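Local atomic coordinates of aldehyde dehydrogenase family protein (Pseudomonas syringae pv. tomato, PDB entry 5IUV), a protein that uses NAD+ to oxidise indole-3-acetaldehyde, probably to indole-3-acetic acid, and so contributes to auxin synthesis in this plant pathogen. Residues Arg307-Arg312 with Ser408-Asp413; Ala22-Glu27 with Asn218-Tyr223; Gly151-Glu156 with Ser492-Leu497; Lys82-Met87 with Ala134-Tyr139. All coordinates share one frame; numbering follows the deposited sequence.

Contact 1: residues Arg307-Arg312 with Ser408-Asp413; sequences RLLVER and SVLTFD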
loop_
_atom_site.group_PDB
_atom_site.type_symbol
_atom_site.label_atom_id
_atom_site.label_comp_id
_atom_site.label_asym_id
_atom_site.label_seq_id
_atom_site.Cartn_x
_atom_site.Cartn_y
_atom_site.Cartn_z
ATOM N N ARG A 307 24.704 -18.765 -18.599
ATOM C CA ARG A 307 24.133 -19.934 -19.257
ATOM C C ARG A 307 23.137 -19.478 -20.306
ATOM O O ARG A 307 22.102 -18.901 -19.984
ATOM C CB ARG A 307 23.445 -20.875 -18.261
ATOM C CG ARG A 307 24.394 -21.581 -17.309
ATOM C CD ARG A 307 23.644 -22.559 -16.423
ATOM N NE ARG A 307 22.714 -21.875 -15.533
ATOM C CZ ARG A 307 21.583 -22.414 -15.088
ATOM N NH1 ARG A 307 21.249 -23.650 -15.446
ATOM N NH2 ARG A 307 20.788 -21.720 -14.285
ATOM N N LEU A 308 23.472 -19.734 -21.562
ATOM C CA LEU A 308 22.589 -19.449 -22.678
ATOM C C LEU A 308 21.848 -20.721 -23.068
ATOM O O LEU A 308 22.460 -21.670 -23.549
ATOM C CB LEU A 308 23.389 -18.906 -23.864
ATOM C CG LEU A 308 22.590 -18.534 -25.111
ATOM C CD1 LEU A 308 21.663 -17.372 -24.799
ATOM C CD2 LEU A 308 23.535 -18.197 -26.269
ATOM N N LEU A 309 20.537 -20.734 -22.846
ATOM C CA LEU A 309 19.688 -21.876 -23.184
ATOM C C LEU A 309 18.929 -21.572 -24.470
ATOM O O LEU A 309 18.089 -20.668 -24.501
ATOM C CB LEU A 309 18.700 -22.190 -22.051
ATOM C CG LEU A 309 19.192 -22.945 -20.810
ATOM C CD1 LEU A 309 20.375 -22.261 -20.137
ATOM C CD2 LEU A 309 18.058 -23.145 -19.816
ATOM N N VAL A 310 19.221 -22.315 -25.532
ATOM C CA VAL A 310 18.609 -22.018 -26.822
ATOM C C VAL A 310 17.774 -23.188 -27.334
ATOM O O VAL A 310 18.225 -24.332 -27.316
ATOM C CB VAL A 310 19.683 -21.632 -27.872
ATOM C CG1 VAL A 310 20.840 -22.602 -27.833
ATOM C CG2 VAL A 310 19.084 -21.559 -29.269
ATOM N N GLU A 311 16.547 -22.895 -27.768
ATOM C CA GLU A 311 15.685 -23.923 -28.341
ATOM C C GLU A 311 16.413 -24.549 -29.527
ATOM O O GLU A 311 16.951 -23.840 -30.382
ATOM C CB GLU A 311 14.331 -23.342 -28.764
ATOM C CG GLU A 311 13.303 -24.399 -29.153
ATOM C CD GLU A 311 11.877 -23.868 -29.171
ATOM O OE1 GLU A 311 11.666 -22.676 -28.850
ATOM O OE2 GLU A 311 10.965 -24.651 -29.509
ATOM N N ARG A 312 16.448 -25.876 -29.563
ATOM C CA ARG A 312 17.350 -26.581 -30.470
ATOM C C ARG A 312 17.119 -26.230 -31.945
ATOM O O ARG A 312 18.071 -26.137 -32.713
ATOM C CB ARG A 312 17.232 -28.092 -30.262
ATOM C CG ARG A 312 18.278 -28.895 -31.025
ATOM C CD ARG A 312 18.478 -30.272 -30.417
ATOM N NE ARG A 312 18.966 -30.192 -29.042
ATOM C CZ ARG A 312 18.302 -30.659 -27.989
ATOM N NH1 ARG A 312 17.129 -31.255 -28.158
ATOM N NH2 ARG A 312 18.817 -30.535 -26.768
ATOM N N SER A 408 28.433 -20.382 -21.386
ATOM C CA SER A 408 28.070 -21.778 -21.642
ATOM C C SER A 408 26.791 -21.842 -22.467
ATOM O O SER A 408 25.797 -21.196 -22.138
ATOM C CB SER A 408 27.888 -22.554 -20.335
ATOM O OG SER A 408 29.115 -22.660 -19.632
ATOM N N VAL A 409 26.815 -22.621 -23.542
ATOM C CA VAL A 409 25.644 -22.726 -24.409
ATOM C C VAL A 409 24.990 -24.103 -24.315
ATOM O O VAL A 409 25.620 -25.120 -24.604
ATOM C CB VAL A 409 26.003 -22.439 -25.877
ATOM C CG1 VAL A 409 24.755 -22.541 -26.751
ATOM C CG2 VAL A 409 26.651 -21.063 -26.006
ATOM N N LEU A 410 23.715 -24.121 -23.928
ATOM C CA LEU A 410 22.970 -25.366 -23.759
ATOM C C LEU A 410 21.741 -25.369 -24.663
ATOM O O LEU A 410 21.241 -24.304 -25.036
ATOM C CB LEU A 410 22.543 -25.556 -22.301
ATOM C CG LEU A 410 23.586 -25.489 -21.176
ATOM C CD1 LEU A 410 23.949 -24.053 -20.791
ATOM C CD2 LEU A 410 23.106 -26.275 -19.954
ATOM N N THR A 411 21.246 -26.554 -25.014
ATOM C CA THR A 411 20.037 -26.633 -25.835
ATOM C C THR A 411 18.891 -27.330 -25.107
ATOM O O THR A 411 19.107 -28.051 -24.134
ATOM C CB THR A 411 20.296 -27.356 -27.179
ATOM O OG1 THR A 411 20.932 -28.619 -26.947
ATOM C CG2 THR A 411 21.180 -26.505 -28.078
ATOM N N PHE A 412 17.673 -27.082 -25.579
ATOM C CA PHE A 412 16.467 -27.736 -25.067
ATOM C C PHE A 412 15.460 -27.863 -26.205
ATOM O O PHE A 412 15.615 -27.207 -27.241
ATOM C CB PHE A 412 15.859 -26.948 -23.901
ATOM C CG PHE A 412 15.350 -25.581 -24.290
ATOM C CD1 PHE A 412 14.059 -25.410 -24.771
ATOM C CD2 PHE A 412 16.163 -24.468 -24.171
ATOM C CE1 PHE A 412 13.597 -24.153 -25.135
ATOM C CE2 PHE A 412 15.701 -23.210 -24.531
ATOM C CZ PHE A 412 14.425 -23.056 -25.011
ATOM N N ASP A 413 14.426 -28.682 -26.016
ATOM C CA ASP A 413 13.417 -28.878 -27.061
ATOM C C ASP A 413 11.983 -28.567 -26.624
ATOM O O ASP A 413 11.086 -28.480 -27.465
ATOM C CB ASP A 413 13.476 -30.314 -27.598
ATOM C CG ASP A 413 13.342 -31.359 -26.507
ATOM O OD1 ASP A 413 12.886 -31.027 -25.391
ATOM O OD2 ASP A 413 13.697 -32.527 -26.772
HETATM O O HOH W 1 11.402 -27.313 -29.840
#

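Contact 2: residues Ala22-Glu27 with Asn218-Tyr223; sequences AFIQGE and NVLPGY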
loop_
_atom_site.group_PDB
_atom_site.type_symbol
_atom_site.label_atom_id
_atom_site.label_comp_id
_atom_site.label_asym_id
_atom_site.label_seq_id
_atom_site.Cartn_x
_atom_site.Cartn_y
_atom_site.Cartn_z
ATOM N N ALA A 22 41.444 5.913 5.877
ATOM C CA ALA A 22 40.103 5.597 6.359
ATOM C C ALA A 22 39.397 6.897 6.724
ATOM O O ALA A 22 40.032 7.952 6.775
ATOM C CB ALA A 22 40.168 4.654 7.557
ATOM N N PHE A 23 38.090 6.831 6.963
ATOM C CA PHE A 23 37.325 8.023 7.329
ATOM C C PHE A 23 36.446 7.719 8.533
ATOM O O PHE A 23 35.563 6.869 8.468
ATOM C CB PHE A 23 36.471 8.505 6.154
ATOM C CG PHE A 23 35.903 9.898 6.329
ATOM C CD1 PHE A 23 34.623 10.083 6.845
ATOM C CD2 PHE A 23 36.635 11.013 5.950
ATOM C CE1 PHE A 23 34.089 11.359 6.991
ATOM C CE2 PHE A 23 36.109 12.292 6.097
ATOM C CZ PHE A 23 34.829 12.463 6.610
ATOM N N ILE A 24 36.694 8.407 9.639
ATOM C CA ILE A 24 35.941 8.157 10.860
ATOM C C ILE A 24 35.632 9.477 11.554
ATOM O O ILE A 24 36.535 10.299 11.741
ATOM C CB ILE A 24 36.714 7.246 11.841
ATOM C CG1 ILE A 24 37.009 5.886 11.216
ATOM C CG2 ILE A 24 35.916 7.059 13.128
ATOM C CD1 ILE A 24 37.973 5.044 12.025
ATOM N N GLN A 25 34.367 9.679 11.917
ATOM C CA GLN A 25 33.938 10.866 12.662
ATOM C C GLN A 25 34.377 12.164 11.955
ATOM O O GLN A 25 34.990 13.048 12.551
ATOM C CB GLN A 25 34.473 10.798 14.104
ATOM C CG GLN A 25 33.898 11.843 15.082
ATOM C CD GLN A 25 32.380 11.819 15.174
ATOM O OE1 GLN A 25 31.748 10.763 15.085
ATOM N NE2 GLN A 25 31.786 12.990 15.362
ATOM N N GLY A 26 34.068 12.247 10.665
ATOM C CA GLY A 26 34.265 13.466 9.906
ATOM C C GLY A 26 35.686 13.769 9.462
ATOM O O GLY A 26 35.925 14.841 8.909
ATOM N N GLU A 27 36.621 12.844 9.693
ATOM C CA GLU A 27 38.030 13.071 9.340
ATOM C C GLU A 27 38.701 11.845 8.741
ATOM O O GLU A 27 38.449 10.721 9.163
ATOM C CB GLU A 27 38.838 13.522 10.570
ATOM C CG GLU A 27 38.473 14.907 11.087
ATOM C CD GLU A 27 39.340 15.348 12.257
ATOM O OE1 GLU A 27 40.248 14.591 12.655
ATOM O OE2 GLU A 27 39.113 16.459 12.778
ATOM N N ASN A 218 31.010 6.413 8.040
ATOM C CA ASN A 218 32.414 6.111 8.259
ATOM C C ASN A 218 32.846 5.071 7.237
ATOM O O ASN A 218 32.061 4.191 6.894
ATOM C CB ASN A 218 32.655 5.594 9.682
ATOM C CG ASN A 218 32.405 6.655 10.747
ATOM O OD1 ASN A 218 32.589 7.850 10.512
ATOM N ND2 ASN A 218 31.985 6.215 11.931
ATOM N N VAL A 219 34.081 5.168 6.755
ATOM C CA VAL A 219 34.575 4.245 5.729
ATOM C C VAL A 219 35.867 3.556 6.176
ATOM O O VAL A 219 36.856 4.221 6.494
ATOM C CB VAL A 219 34.829 4.968 4.392
ATOM C CG1 VAL A 219 35.380 3.986 3.350
ATOM C CG2 VAL A 219 33.537 5.620 3.890
ATOM N N LEU A 220 35.857 2.228 6.190
ATOM C CA LEU A 220 37.017 1.458 6.638
ATOM C C LEU A 220 37.581 0.550 5.542
ATOM O O LEU A 220 37.111 -0.574 5.356
ATOM C CB LEU A 220 36.647 0.611 7.854
ATOM C CG LEU A 220 36.062 1.338 9.064
ATOM C CD1 LEU A 220 35.797 0.348 10.208
ATOM C CD2 LEU A 220 36.996 2.461 9.509
ATOM N N PRO A 221 38.589 1.038 4.802
ATOM C CA PRO A 221 39.248 0.147 3.843
ATOM C C PRO A 221 40.066 -0.912 4.579
ATOM O O PRO A 221 40.476 -0.691 5.720
ATOM C CB PRO A 221 40.141 1.091 3.032
ATOM C CG PRO A 221 40.382 2.256 3.942
ATOM C CD PRO A 221 39.146 2.403 4.777
ATOM N N GLY A 222 40.266 -2.061 3.950
ATOM C CA GLY A 222 40.993 -3.147 4.583
ATOM C C GLY A 222 40.475 -4.499 4.137
ATOM O O GLY A 222 39.522 -4.577 3.369
ATOM N N TYR A 223 41.108 -5.568 4.620
ATOM C CA TYR A 223 40.780 -6.915 4.177
ATOM C C TYR A 223 39.492 -7.433 4.793
ATOM O O TYR A 223 39.097 -7.011 5.878
ATOM C CB TYR A 223 41.932 -7.868 4.497
ATOM C CG TYR A 223 43.212 -7.481 3.803
ATOM C CD1 TYR A 223 43.344 -7.628 2.430
ATOM C CD2 TYR A 223 44.279 -6.949 4.514
ATOM C CE1 TYR A 223 44.514 -7.266 1.780
ATOM C CE2 TYR A 223 45.457 -6.583 3.870
ATOM C CZ TYR A 223 45.563 -6.743 2.506
ATOM O OH TYR A 223 46.725 -6.388 1.862
HETATM O O HOH W 2 31.994 10.470 9.573
#

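Contact 3: residues Gly151-Glu156 with Ser492-Leu497; sequences GLVTRE and STWIKL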
loop_
_atom_site.group_PDB
_atom_site.type_symbol
_atom_site.label_atom_id
_atom_site.label_comp_id
_atom_site.label_asym_id
_atom_site.label_seq_id
_atom_site.Cartn_x
_atom_site.Cartn_y
_atom_site.Cartn_z
ATOM N N GLY A 151 -4.110 1.754 16.924
ATOM C CA GLY A 151 -3.018 0.840 16.645
ATOM C C GLY A 151 -2.128 1.389 15.556
ATOM O O GLY A 151 -2.554 1.505 14.405
ATOM N N LEU A 152 -0.897 1.735 15.920
ATOM C CA LEU A 152 0.070 2.260 14.958
ATOM C C LEU A 152 1.096 1.209 14.605
ATOM O O LEU A 152 1.622 0.531 15.482
ATOM C CB LEU A 152 0.777 3.492 15.511
ATOM C CG LEU A 152 -0.144 4.614 15.984
ATOM C CD1 LEU A 152 0.681 5.789 16.459
ATOM C CD2 LEU A 152 -1.103 5.022 14.855
ATOM N N VAL A 153 1.383 1.074 13.318
ATOM C CA VAL A 153 2.430 0.167 12.870
ATOM C C VAL A 153 3.440 0.988 12.094
ATOM O O VAL A 153 3.183 1.370 10.954
ATOM C CB VAL A 153 1.865 -0.973 11.990
ATOM C CG1 VAL A 153 2.991 -1.896 11.525
ATOM C CG2 VAL A 153 0.806 -1.748 12.751
ATOM N N THR A 154 4.572 1.288 12.726
ATOM C CA THR A 154 5.528 2.230 12.158
ATOM C C THR A 154 6.898 1.595 11.969
ATOM O O THR A 154 7.168 0.512 12.491
ATOM C CB THR A 154 5.678 3.481 13.047
ATOM O OG1 THR A 154 6.157 3.095 14.339
ATOM C CG2 THR A 154 4.335 4.189 13.205
ATOM N N ARG A 155 7.755 2.285 11.224
ATOM C CA ARG A 155 9.109 1.820 10.964
ATOM C C ARG A 155 10.133 2.800 11.512
ATOM O O ARG A 155 9.974 4.010 11.379
ATOM C CB ARG A 155 9.331 1.624 9.464
ATOM C CG ARG A 155 8.476 0.523 8.874
ATOM C CD ARG A 155 8.763 0.338 7.404
ATOM N NE ARG A 155 8.268 -0.946 6.926
ATOM C CZ ARG A 155 8.906 -2.102 7.093
ATOM N NH1 ARG A 155 10.073 -2.144 7.736
ATOM N NH2 ARG A 155 8.371 -3.218 6.619
ATOM N N GLU A 156 11.181 2.268 12.128
ATOM C CA GLU A 156 12.240 3.084 12.702
ATOM C C GLU A 156 13.583 2.546 12.243
ATOM O O GLU A 156 13.720 1.348 12.032
ATOM C CB GLU A 156 12.157 3.072 14.230
ATOM C CG GLU A 156 10.818 3.555 14.776
ATOM C CD GLU A 156 10.699 3.360 16.273
ATOM O OE1 GLU A 156 11.577 2.687 16.853
ATOM O OE2 GLU A 156 9.735 3.891 16.863
ATOM N N SER A 492 4.764 -1.986 16.701
ATOM C CA SER A 492 3.327 -1.917 16.900
ATOM C C SER A 492 3.018 -1.165 18.178
ATOM O O SER A 492 3.246 -1.685 19.267
ATOM C CB SER A 492 2.723 -3.317 16.968
ATOM O OG SER A 492 2.720 -3.928 15.696
ATOM N N THR A 493 2.497 0.050 18.049
ATOM C CA THR A 493 2.145 0.847 19.221
ATOM C C THR A 493 0.632 0.815 19.397
ATOM O O THR A 493 -0.102 1.431 18.623
ATOM C CB THR A 493 2.647 2.304 19.098
ATOM O OG1 THR A 493 4.061 2.304 18.869
ATOM C CG2 THR A 493 2.365 3.083 20.371
ATOM N N TRP A 494 0.169 0.054 20.384
ATOM C CA TRP A 494 -1.264 -0.083 20.627
ATOM C C TRP A 494 -1.696 0.743 21.837
ATOM O O TRP A 494 -1.295 0.479 22.970
ATOM C CB TRP A 494 -1.647 -1.559 20.803
ATOM C CG TRP A 494 -2.484 -2.070 19.656
ATOM C CD1 TRP A 494 -3.788 -2.481 19.703
ATOM C CD2 TRP A 494 -2.076 -2.188 18.286
ATOM N NE1 TRP A 494 -4.210 -2.863 18.446
ATOM C CE2 TRP A 494 -3.178 -2.689 17.559
ATOM C CE3 TRP A 494 -0.882 -1.927 17.605
ATOM C CZ2 TRP A 494 -3.121 -2.938 16.188
ATOM C CZ3 TRP A 494 -0.832 -2.158 16.237
ATOM C CH2 TRP A 494 -1.944 -2.662 15.545
ATOM N N ILE A 495 -2.531 1.738 21.570
ATOM C CA ILE A 495 -2.877 2.750 22.551
ATOM C C ILE A 495 -4.321 2.621 22.985
ATOM O O ILE A 495 -5.236 2.730 22.165
ATOM C CB ILE A 495 -2.645 4.170 21.985
ATOM C CG1 ILE A 495 -1.183 4.345 21.571
ATOM C CG2 ILE A 495 -3.072 5.238 22.996
ATOM C CD1 ILE A 495 -0.947 5.537 20.671
ATOM N N LYS A 496 -4.537 2.394 24.274
ATOM C CA LYS A 496 -5.903 2.344 24.778
ATOM C C LYS A 496 -6.399 3.752 25.084
ATOM O O LYS A 496 -5.723 4.540 25.758
ATOM C CB LYS A 496 -6.010 1.461 26.024
ATOM C CG LYS A 496 -7.443 1.308 26.498
ATOM C CD LYS A 496 -7.561 0.340 27.641
ATOM C CE LYS A 496 -9.023 0.111 28.002
ATOM N NZ LYS A 496 -9.163 -1.079 28.873
ATOM N N LEU A 497 -7.583 4.062 24.574
ATOM C CA LEU A 497 -8.153 5.398 24.689
ATOM C C LEU A 497 -9.324 5.407 25.669
ATOM O O LEU A 497 -9.632 6.439 26.271
ATOM C CB LEU A 497 -8.609 5.900 23.314
ATOM C CG LEU A 497 -7.547 5.939 22.209
ATOM C CD1 LEU A 497 -8.193 6.218 20.852
ATOM C CD2 LEU A 497 -6.463 6.974 22.518
HETATM O O HOH W 3 4.212 2.129 16.198
#

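Contact 4: residues Lys82-Met87 with Ala134-Tyr139; sequences KRKATM and AIDKLY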
loop_
_atom_site.group_PDB
_atom_site.type_symbol
_atom_site.label_atom_id
_atom_site.label_comp_id
_atom_site.label_asym_id
_atom_site.label_seq_id
_atom_site.Cartn_x
_atom_site.Cartn_y
_atom_site.Cartn_z
ATOM N N LYS A 82 14.251 17.226 5.057
ATOM C CA LYS A 82 15.644 17.663 5.115
ATOM C C LYS A 82 16.617 16.525 4.777
ATOM O O LYS A 82 17.629 16.756 4.125
ATOM C CB LYS A 82 15.970 18.246 6.493
ATOM C CG LYS A 82 15.304 19.588 6.789
ATOM C CD LYS A 82 15.412 19.901 8.284
ATOM C CE LYS A 82 15.139 21.365 8.594
ATOM N NZ LYS A 82 13.813 21.807 8.090
ATOM N N ARG A 83 16.317 15.298 5.207
ATOM C CA ARG A 83 17.146 14.154 4.819
ATOM C C ARG A 83 17.097 13.950 3.307
ATOM O O ARG A 83 18.109 13.661 2.680
ATOM C CB ARG A 83 16.706 12.871 5.534
ATOM C CG ARG A 83 16.869 12.945 7.039
ATOM C CD ARG A 83 17.125 11.592 7.674
ATOM N NE ARG A 83 16.146 10.567 7.313
ATOM C CZ ARG A 83 14.915 10.489 7.802
ATOM N NH1 ARG A 83 14.469 11.402 8.654
ATOM N NH2 ARG A 83 14.116 9.505 7.418
ATOM N N LYS A 84 15.909 14.091 2.736
ATOM C CA LYS A 84 15.726 14.036 1.295
ATOM C C LYS A 84 16.631 15.045 0.581
ATOM O O LYS A 84 17.358 14.685 -0.346
ATOM C CB LYS A 84 14.259 14.302 0.933
ATOM C CG LYS A 84 14.017 14.517 -0.557
ATOM C CD LYS A 84 12.517 14.676 -0.901
ATOM C CE LYS A 84 11.952 15.970 -0.318
ATOM N NZ LYS A 84 10.536 16.230 -0.743
ATOM N N ALA A 85 16.579 16.302 1.014
ATOM C CA ALA A 85 17.376 17.365 0.395
ATOM C C ALA A 85 18.873 17.065 0.456
ATOM O O ALA A 85 19.604 17.299 -0.504
ATOM C CB ALA A 85 17.079 18.715 1.063
ATOM N N THR A 86 19.319 16.544 1.590
ATOM C CA THR A 86 20.726 16.209 1.773
ATOM C C THR A 86 21.141 15.050 0.869
ATOM O O THR A 86 22.208 15.093 0.258
ATOM C CB THR A 86 21.020 15.856 3.242
ATOM O OG1 THR A 86 20.717 16.988 4.062
ATOM C CG2 THR A 86 22.484 15.479 3.443
ATOM N N MET A 87 20.294 14.026 0.768
ATOM C CA MET A 87 20.605 12.871 -0.082
ATOM C C MET A 87 20.690 13.264 -1.554
ATOM O O MET A 87 21.535 12.759 -2.300
ATOM C CB MET A 87 19.565 11.754 0.107
ATOM C CG MET A 87 19.624 11.057 1.476
ATOM S SD MET A 87 21.239 10.342 1.866
ATOM C CE MET A 87 21.379 9.051 0.625
ATOM N N ALA A 134 12.346 9.324 -2.177
ATOM C CA ALA A 134 11.301 8.422 -1.697
ATOM C C ALA A 134 10.952 8.626 -0.227
ATOM O O ALA A 134 9.872 8.225 0.211
ATOM C CB ALA A 134 11.720 6.965 -1.925
ATOM N N ILE A 135 11.870 9.226 0.526
ATOM C CA ILE A 135 11.754 9.298 1.985
ATOM C C ILE A 135 10.375 9.758 2.468
ATOM O O ILE A 135 9.742 9.079 3.282
ATOM C CB ILE A 135 12.820 10.236 2.584
ATOM C CG1 ILE A 135 14.209 9.602 2.482
ATOM C CG2 ILE A 135 12.502 10.540 4.034
ATOM C CD1 ILE A 135 15.348 10.543 2.927
ATOM N N ASP A 136 9.902 10.896 1.966
ATOM C CA ASP A 136 8.636 11.431 2.459
ATOM C C ASP A 136 7.457 11.038 1.580
ATOM O O ASP A 136 6.379 11.626 1.686
ATOM C CB ASP A 136 8.713 12.957 2.607
ATOM C CG ASP A 136 9.100 13.666 1.318
ATOM O OD1 ASP A 136 9.438 12.993 0.324
ATOM O OD2 ASP A 136 9.090 14.915 1.315
ATOM N N LYS A 137 7.659 10.039 0.719
ATOM C CA LYS A 137 6.566 9.452 -0.050
ATOM C C LYS A 137 6.137 8.131 0.586
ATOM O O LYS A 137 5.156 7.525 0.169
ATOM C CB LYS A 137 6.971 9.222 -1.515
ATOM C CG LYS A 137 7.722 10.394 -2.161
ATOM C CD LYS A 137 6.910 11.674 -2.131
ATOM C CE LYS A 137 7.603 12.779 -2.930
ATOM N NZ LYS A 137 8.985 13.049 -2.430
ATOM N N LEU A 138 6.885 7.690 1.594
ATOM C CA LEU A 138 6.566 6.452 2.298
ATOM C C LEU A 138 5.609 6.710 3.457
ATOM O O LEU A 138 5.798 7.651 4.219
ATOM C CB LEU A 138 7.839 5.785 2.821
ATOM C CG LEU A 138 8.791 5.264 1.748
ATOM C CD1 LEU A 138 10.142 4.933 2.362
ATOM C CD2 LEU A 138 8.173 4.041 1.084
ATOM N N TYR A 139 4.585 5.871 3.580
ATOM C CA TYR A 139 3.643 5.970 4.688
ATOM C C TYR A 139 3.662 4.685 5.504
ATOM O O TYR A 139 3.760 3.593 4.947
ATOM C CB TYR A 139 2.223 6.253 4.174
ATOM C CG TYR A 139 2.043 7.643 3.590
ATOM C CD1 TYR A 139 2.505 7.946 2.312
ATOM C CD2 TYR A 139 1.410 8.647 4.314
ATOM C CE1 TYR A 139 2.351 9.210 1.777
ATOM C CE2 TYR A 139 1.244 9.917 3.783
ATOM C CZ TYR A 139 1.714 10.189 2.508
ATOM O OH TYR A 139 1.562 11.449 1.964
#

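Contact 1: residues Arg307-Arg312 with Ser408-Asp413
Phe-412 meets Glu-311 because its CG sits between backbone N and carbonyl carbon (chi1 65°), which carries the ring over the neighbouring strand; Arg-312, with CG anti to its backbone N (chi1 -172°) and a bend at chi3, turns its guanidinium back to Thr-411. The CA of Glu-311 stands over one ring face of Phe-412, 3.8 Å from the centroid, as a CH-pi contact, while Leu-309 O lies at the ring edge. The backbones form a parallel ladder: Leu-308 N donates to Ser-408 O, Leu-410 N to Leu-308 O, Val-310 N to Leu-410 O. One rung, Phe-412 N to Val-310 O, is longer at 3.3 Å, but Arg-312 N to Phe-412 O is again 2.8 Å. Leu-309 and Leu-410 lie side by side against Ile-421 of helix 415-423. Arg-312 NH2 donates to Thr-411 OG1 at 2.9 Å, near the guanidinium plane, and NE adds a weak bond. A water donates to both Glu-311 OE2 and Asp-413 O, while Glu-311 OE1 accepts from Ala-278 N. Such parallel pairing, flanked by helices 312-326 and 415-423, belongs to the alpha/beta catalytic domain of aldehyde dehydrogenases; backbone bonds run throughout, and the side-chain polar bonds between the strands gather at their C-terminal end.

Contact 2: residues Ala22-Glu27 with Asn218-Tyr223
Phe-23 and Val-219 form an antiparallel hydrogen-bonded pair, a single bridge that attaches the hairpin beginning at strand 22-24 to strand 217-219 of the large mixed sheet. Two backbone bonds make it: Phe-23 N donates to Val-219 O at 2.9 Å, nearly straight at 171°, and Val-219 N returns a bond to Phe-23 O.

Side-chain polar bonds come next. Asn-218 OD1 accepts from Gln-25 N at 2.9 Å, with the donor above the amide plane, and lies 2.8 Å from a water that accepts from Gly-26 N. The type I' turn from Ile-24 to Glu-27 is thus held directly at Gln-25 N and, through a water, probably at Gly-26 N. Asn-218 ND2 and Gln-25 OE1 both bond Ser-65 OG of helix 56-72.

Apolar contacts fill the other end. The Ile-24 and Leu-220 side chains cross obliquely, CD1 3.7 Å from CD2, and Ala-22 CB rests against Pro-221 CD. Ala-204 of helix 198-210 packs on both Phe-23 and Val-219.

Leu-220 lies near Lys-191, an NAD-binding residue whose NZ bonds Gly-222 O, placing the contact beside the cofactor-binding region. The bonds to Gln-25 N and Ser-65 are consistent with Asn-218 steadying the turn beyond the single backbone bridge.

Contact 3: residues Gly151-Glu156 with Ser492-Leu497
Trp-494 lays one face of its indole over Gly-151, whose CA stands 3.4 Å from the centroid of the six-membered ring and only 6° off its normal, a centred CH-pi contact; Val-153 CG2 touches the ring edge at CZ3, 3.9 Å away. The setting is an antiparallel pairing of the N-terminal part of strand 149-164 with strand 488-496, which with strand 140-142 form the extended oligomerization arm of the aldehyde dehydrogenase fold. A chi1 of -111°, off the usual staggered positions, tips the indole back across the neighbouring strand, where glycine presents only its CA. Leu-152 and Thr-493 are the hydrogen-bonded pair: Leu-152 N donates to Thr-493 O at 2.8 Å and 179°, and Thr-493 N to Leu-152 O. The flanking pairs, Gly-151 with Trp-494 and Val-153 with Ser-492, are non-hydrogen-bonded.

The other edge of strand 488-496 belongs to the assembly: Ser-492 to Ile-495 pair in parallel with a strand of the second subunit, and Ser-492 OG bonds Pro-466 O of that subunit. Leu-152, on the same face as Thr-493, packs on Leu-152 of the fourth subunit. A water, weakly bonded to Leu-152 O, lies 2.9 Å from Thr-154 OG1 and 2.7 Å from Thr-493 OG1.

Contact 4: residues Lys82-Met87 with Ala134-Tyr139
Asp-136 OD2 accepts a hydrogen bond from Lys-84 NZ at 2.8 Å, part of a salt bridge and received on the syn lone pair, and a weak bond from Trp-130 NE1 of the third subunit. Its partner oxygen OD1 is held by Lys-137 NZ, also at 2.8 Å, from the syn side but 28° out of the carboxylate plane. The result is a salt-bridge network between helix 80-96 and the loop that follows helix 113-134, where subunits meet. Lys-84 gets there with CG anti to its backbone N (chi1 169°) and a bend at chi3 that brings NZ round to the carboxylate, the two side chains crossing at about a right angle. The ammonium groups of Lys-84 and Lys-137 come within 3.9 Å of each other, NZ to NZ; Asp-136, together with Glu-133 of the third subunit, which bridges both lysines through OE1, probably offsets their repulsion. Lys-137 NZ also donates to the backbone O of Glu-133 in its own chain.

Beside the charges, Ile-135 packs against the helix, with Ser-183 of helix 170-183 lying against it. The Arg-83 guanidinium turns to other partners, NH1 to Leu-78 O and NE to Ser-183 O. Ile-135 CD1 ends 3.6 Å from Lys-84 N and 3.7 Å from Arg-83 CB.

From the N terminus, residues 22-27 open first and wait until 218-223 before contact 2 closes. Within that span contact 4 opens and closes, joining helix 80-96 to the loop before strand 140-142. Contact 3 opens at 151-156, still inside the span of contact 2, and closes only at the C terminus, so contacts 2 and 3 cross; both reach the same mixed sheet. Contact 1 lies wholly within the long loop of contact 3 and binds two strands of the other large sheet. Contacts 3 and 4 approach to about 6 Å between nearest atoms and both touch the third subunit, whereas contact 1 stands about 30 Å or more, between nearest atoms, from each of the others.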